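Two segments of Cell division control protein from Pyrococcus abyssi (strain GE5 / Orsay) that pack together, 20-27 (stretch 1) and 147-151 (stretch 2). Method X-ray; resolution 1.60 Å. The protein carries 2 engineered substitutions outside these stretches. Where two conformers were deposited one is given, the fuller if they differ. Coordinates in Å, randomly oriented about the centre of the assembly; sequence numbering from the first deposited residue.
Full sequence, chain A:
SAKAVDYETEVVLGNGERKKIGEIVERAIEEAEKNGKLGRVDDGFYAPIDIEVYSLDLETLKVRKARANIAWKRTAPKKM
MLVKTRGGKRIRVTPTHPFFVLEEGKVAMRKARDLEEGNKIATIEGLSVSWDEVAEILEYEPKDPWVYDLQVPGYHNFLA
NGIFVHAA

Stretch 1 (20-27) KIGEIVER
Stretch 2 (147-151) VYDLQ

The ring of Tyr148 lies flat against the backbone of a glycine. The CA of Gly22 sits 3.8 Å from the centroid of the Tyr148 ring and only 1° off the ring normal, a nearly ideal CH-pi contact over one face. Gly22 has no side chain, so the CA itself meets the ring. An ideal CB built on it would point sideways and stand 3.6 Å from Tyr148 CE2, a close contact.

The two stretches belong to one chain, and touching residues are at least 122 positions apart. Residues 21-27 form a helix that continues later in the chain. Phi runs from -53° to -70° and psi from -34° to -50°. Lys20 takes the N-cap position with phi/psi of -65/135. Its O accepts from Ile24 N at 3.2 Å and, weakly, from Glu23 N at 3.0 Å. The i to i+4 pattern then continues: Val25 N to Ile21 O at 2.9 Å, Glu26 N to Gly22 O at 2.9 Å, and Arg27 N to Glu23 O at 3.1 Å.

Stretch 2 runs as strand, begun earlier in the chain, through Val147, Tyr148, Asp149 and Leu150. The phi/psi values are -131/168 for Val147, -140/154 for Tyr148, -156/167 for Asp149, -131/153 for Leu150 and -100/130 for Gln151. The helix and strand axes approach to 8.2 Å, with 75° between their N-to-C directions. The backbones are nearest at Gly22 and Tyr148, whose CA atoms lie 6.3 Å apart. No backbone hydrogen bond joins the two stretches. The contact is made mostly by side chains, with Gly22 CA and the backbone of Asp149 also taking part, and it buries 373 Å² in total.

Tyr148 points toward the helix, with chi1 -63° (m) and chi2 -84°. It has the largest covered area, 119 Å². Its OH donates a short hydrogen bond to Glu26 OE2 at 2.6 Å, near the plane of the ring. Glu26 leaves the helix sideways, but chi1 -66° (m), chi2 -66° (m) and chi3 -10° bring its carboxylate to the phenol. The negative acceptor suits the phenolic donor. Gly22 and Glu26 are one helical turn apart, so a single ring meets the helix through both its face and its hydroxyl.

Apolar packing completes the contact. Ile21 points toward the strand with both chi angles t (-169°, 172°). Its CG2 is 3.9 Å from Tyr148 CB, and its CD1 is 3.9 Å from both Asp149 CA and Leu150 CG. Val25 points toward the strand. Its CB is 3.6 Å from Tyr148 CD1. With chi1 at 173° (t), its CG2 is 4.2 Å from Leu150 CD2. Leu150 starts sideways, but its m, t rotamer (-57°, 166°) brings its end nearer the helix. Its CD2 also lies 4.3 Å from Ile24 CG2; Ile24 is m, t (-63°, 167°). These branched side chains shed water as they pack. Val147 and Asp149 point away from the helix, in the alternation expected of a strand, while Glu23 points away from the strand.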

ATOM      1  N   LYS A  20       5.437  10.427  -2.058  1.00 18.53           N
ATOM      2  CA  LYS A  20       4.066  10.181  -1.614  1.00 17.04           C
ATOM      3  C   LYS A  20       3.298   9.508  -2.723  1.00 17.92           C
ATOM      4  O   LYS A  20       3.352   9.940  -3.870  1.00 18.30           O
ATOM      5  CB  LYS A  20       3.373  11.501  -1.215  1.00 18.26           C
ATOM      6  CG  LYS A  20       3.989  12.138   0.020  1.00 19.48           C
ATOM      7  CD  LYS A  20       3.309  13.484   0.370  1.00 23.11           C
ATOM      8  CE  LYS A  20       4.212  14.644   0.039  1.00 30.84           C
ATOM      9  NZ  LYS A  20       3.755  15.873   0.758  1.00 37.70           N
ATOM     10  N   ILE A  21       2.538   8.462  -2.386  1.00 16.80           N
ATOM     11  CA  ILE A  21       1.809   7.748  -3.410  1.00 15.14           C
ATOM     12  C   ILE A  21       0.806   8.671  -4.105  1.00 15.16           C
ATOM     13  O   ILE A  21       0.536   8.509  -5.298  1.00 15.93           O
ATOM     14  CB  ILE A  21       1.126   6.490  -2.832  1.00 15.66           C
ATOM     15  CG1 ILE A  21       0.574   5.576  -3.940  1.00 14.60           C
ATOM     16  CG2 ILE A  21       0.025   6.847  -1.807  1.00 16.05           C
ATOM     17  CD1 ILE A  21       0.060   4.228  -3.468  1.00 15.87           C
ATOM     18  N   GLY A  22       0.210   9.583  -3.376  1.00 16.16           N
ATOM     19  CA  GLY A  22      -0.750  10.490  -4.001  1.00 20.07           C
ATOM     20  C   GLY A  22      -0.112  11.306  -5.100  1.00 20.74           C
ATOM     21  O   GLY A  22      -0.737  11.576  -6.134  1.00 19.55           O
ATOM     22  N   GLU A  23       1.126  11.728  -4.881  1.00 18.84           N
ATOM     23  CA  GLU A  23       1.841  12.481  -5.917  1.00 20.20           C
ATOM     24  C   GLU A  23       2.085  11.612  -7.155  1.00 21.21           C
ATOM     25  O   GLU A  23       1.893  12.069  -8.304  1.00 20.71           O
ATOM     26  CB  GLU A  23       3.151  12.986  -5.327  1.00 21.34           C
ATOM     27  CG  GLU A  23       4.066  13.706  -6.335  1.00 27.11           C
ATOM     28  CD  GLU A  23       5.208  14.423  -5.652  1.00 46.47           C
ATOM     29  OE1 GLU A  23       5.107  14.683  -4.422  1.00 40.34           O
ATOM     30  OE2 GLU A  23       6.199  14.736  -6.355  1.00 58.09           O
ATOM     31  N   ILE A  24       2.622  10.411  -6.958  1.00 18.27           N
ATOM     32  CA  ILE A  24       2.836   9.456  -8.059  1.00 19.14           C
ATOM     33  C   ILE A  24       1.546   9.241  -8.836  1.00 16.75           C
ATOM     34  O   ILE A  24       1.531   9.312 -10.077  1.00 20.66           O
ATOM     35  CB  ILE A  24       3.351   8.107  -7.511  1.00 19.26           C
ATOM     36  CG1 ILE A  24       4.713   8.262  -6.834  1.00 22.72           C
ATOM     37  CG2 ILE A  24       3.384   7.020  -8.593  1.00 22.21           C
ATOM     38  CD1 ILE A  24       5.084   7.005  -6.017  1.00 20.69           C
ATOM     39  N   VAL A  25       0.442   8.954  -8.126  1.00 17.31           N
ATOM     40  CA  VAL A  25      -0.772   8.627  -8.847  1.00 17.51           C
ATOM     41  C   VAL A  25      -1.365   9.845  -9.561  1.00 17.27           C
ATOM     42  O   VAL A  25      -1.789   9.739 -10.734  1.00 17.96           O
ATOM     43  CB  VAL A  25      -1.797   8.007  -7.883  1.00 18.66           C
ATOM     44  CG1 VAL A  25      -3.107   7.830  -8.610  1.00 18.06           C
ATOM     45  CG2 VAL A  25      -1.264   6.669  -7.401  1.00 22.90           C
ATOM     46  N   GLU A  26      -1.487  10.985  -8.858  1.00 17.57           N
ATOM     47  CA  GLU A  26      -2.150  12.125  -9.482  1.00 16.82           C
ATOM     48  C   GLU A  26      -1.391  12.608 -10.709  1.00 18.17           C
ATOM     49  O   GLU A  26      -2.027  13.033 -11.684  1.00 21.19           O
ATOM     50  CB  GLU A  26      -2.297  13.245  -8.467  1.00 19.78           C
ATOM     51  CG  GLU A  26      -3.254  12.901  -7.313  1.00 19.18           C
ATOM     52  CD  GLU A  26      -4.716  12.725  -7.740  1.00 20.78           C
ATOM     53  OE1 GLU A  26      -5.105  13.041  -8.902  1.00 21.87           O
ATOM     54  OE2 GLU A  26      -5.497  12.318  -6.849  1.00 19.79           O
ATOM     55  N   ARG A  27      -0.049  12.528 -10.706  1.00 17.63           N
ATOM     56  CA  ARG A  27       0.688  12.927 -11.905  0.51 18.01           C
ATOM     57  C   ARG A  27       0.364  12.005 -13.068  1.00 19.41           C
ATOM     58  O   ARG A  27       0.256  12.456 -14.222  1.00 22.64           O
ATOM     59  CB  ARG A  27       2.190  12.932 -11.619  0.51 22.99           C
ATOM     60  CG  ARG A  27       3.079  13.324 -12.802  0.51 26.46           C
ATOM     61  CD  ARG A  27       4.548  13.143 -12.411  0.51 37.96           C
ATOM     62  NE  ARG A  27       5.467  13.233 -13.544  0.51 40.34           N
ATOM     63  CZ  ARG A  27       6.392  14.179 -13.671  0.51 43.26           C
ATOM     64  NH1 ARG A  27       6.505  15.119 -12.741  0.51 44.23           N
ATOM     65  NH2 ARG A  27       7.198  14.200 -14.729  0.51 46.13           N
ATOM     66  N   VAL A 147      -8.277   7.946  -2.094  1.00 17.20           N
ATOM     67  CA  VAL A 147      -7.261   6.977  -1.669  1.00 18.06           C
ATOM     68  C   VAL A 147      -6.565   6.386  -2.899  1.00 16.77           C
ATOM     69  O   VAL A 147      -7.055   6.501  -4.032  1.00 17.08           O
ATOM     70  CB  VAL A 147      -7.854   5.851  -0.812  1.00 17.74           C
ATOM     71  CG1 VAL A 147      -8.326   6.473   0.546  1.00 20.76           C
ATOM     72  CG2 VAL A 147      -9.061   5.240  -1.466  1.00 16.78           C
ATOM     73  N   TYR A 148      -5.439   5.674  -2.654  1.00 14.93           N
ATOM     74  CA  TYR A 148      -4.508   5.415  -3.765  1.00 16.02           C
ATOM     75  C   TYR A 148      -3.949   4.001  -3.712  1.00 21.68           C
ATOM     76  O   TYR A 148      -3.783   3.408  -2.651  1.00 19.11           O
ATOM     77  CB  TYR A 148      -3.358   6.397  -3.686  1.00 16.18           C
ATOM     78  CG  TYR A 148      -3.844   7.832  -3.854  1.00 17.85           C
ATOM     79  CD1 TYR A 148      -4.031   8.338  -5.116  1.00 16.78           C
ATOM     80  CD2 TYR A 148      -4.166   8.644  -2.741  1.00 15.94           C
ATOM     81  CE1 TYR A 148      -4.495   9.609  -5.283  1.00 18.00           C
ATOM     82  CE2 TYR A 148      -4.636   9.959  -2.906  1.00 14.66           C
ATOM     83  CZ  TYR A 148      -4.797  10.406  -4.199  1.00 16.86           C
ATOM     84  OH  TYR A 148      -5.280  11.692  -4.338  1.00 18.53           O
ATOM     85  N   ASP A 149      -3.554   3.491  -4.864  1.00 16.77           N
ATOM     86  CA  ASP A 149      -2.937   2.168  -4.879  1.00 17.88           C
ATOM     87  C   ASP A 149      -2.075   2.083  -6.125  1.00 20.58           C
ATOM     88  O   ASP A 149      -2.173   2.919  -7.020  1.00 17.33           O
ATOM     89  CB  ASP A 149      -4.014   1.081  -4.887  1.00 20.01           C
ATOM     90  CG  ASP A 149      -3.469  -0.312  -4.627  1.00 24.72           C
ATOM     91  OD1 ASP A 149      -2.404  -0.407  -3.961  1.00 26.18           O
ATOM     92  OD2 ASP A 149      -4.143  -1.253  -5.105  1.00 36.61           O
ATOM     93  N   LEU A 150      -1.230   1.049  -6.171  1.00 17.75           N
ATOM     94  CA  LEU A 150      -0.407   0.762  -7.334  1.00 17.49           C
ATOM     95  C   LEU A 150      -0.579  -0.706  -7.667  1.00 23.02           C
ATOM     96  O   LEU A 150      -0.877  -1.511  -6.791  1.00 23.23           O
ATOM     97  CB  LEU A 150       1.078   1.003  -7.101  1.00 15.82           C
ATOM     98  CG  LEU A 150       1.404   2.422  -6.668  1.00 17.09           C
ATOM     99  CD1 LEU A 150       2.832   2.383  -6.161  1.00 22.93           C
ATOM    100  CD2 LEU A 150       1.238   3.355  -7.800  1.00 23.70           C
ATOM    101  N   GLN A 151      -0.396  -1.063  -8.927  1.00 18.50           N
ATOM    102  CA  GLN A 151      -0.343  -2.468  -9.316  1.00 18.29           C
ATOM    103  C   GLN A 151       1.098  -2.914  -9.501  1.00 22.04           C
ATOM    104  O   GLN A 151       1.856  -2.267 -10.220  1.00 20.54           O
ATOM    105  CB  GLN A 151      -1.129  -2.740 -10.586  1.00 21.59           C
ATOM    106  CG  GLN A 151      -0.972  -4.198 -11.031  1.00 25.35           C
ATOM    107  CD  GLN A 151      -1.775  -4.545 -12.244  1.00 34.81           C
ATOM    108  OE1 GLN A 151      -2.951  -4.893 -12.141  1.00 42.13           O
ATOM    109  NE2 GLN A 151      -1.156  -4.427 -13.420  1.00 31.61           N
TER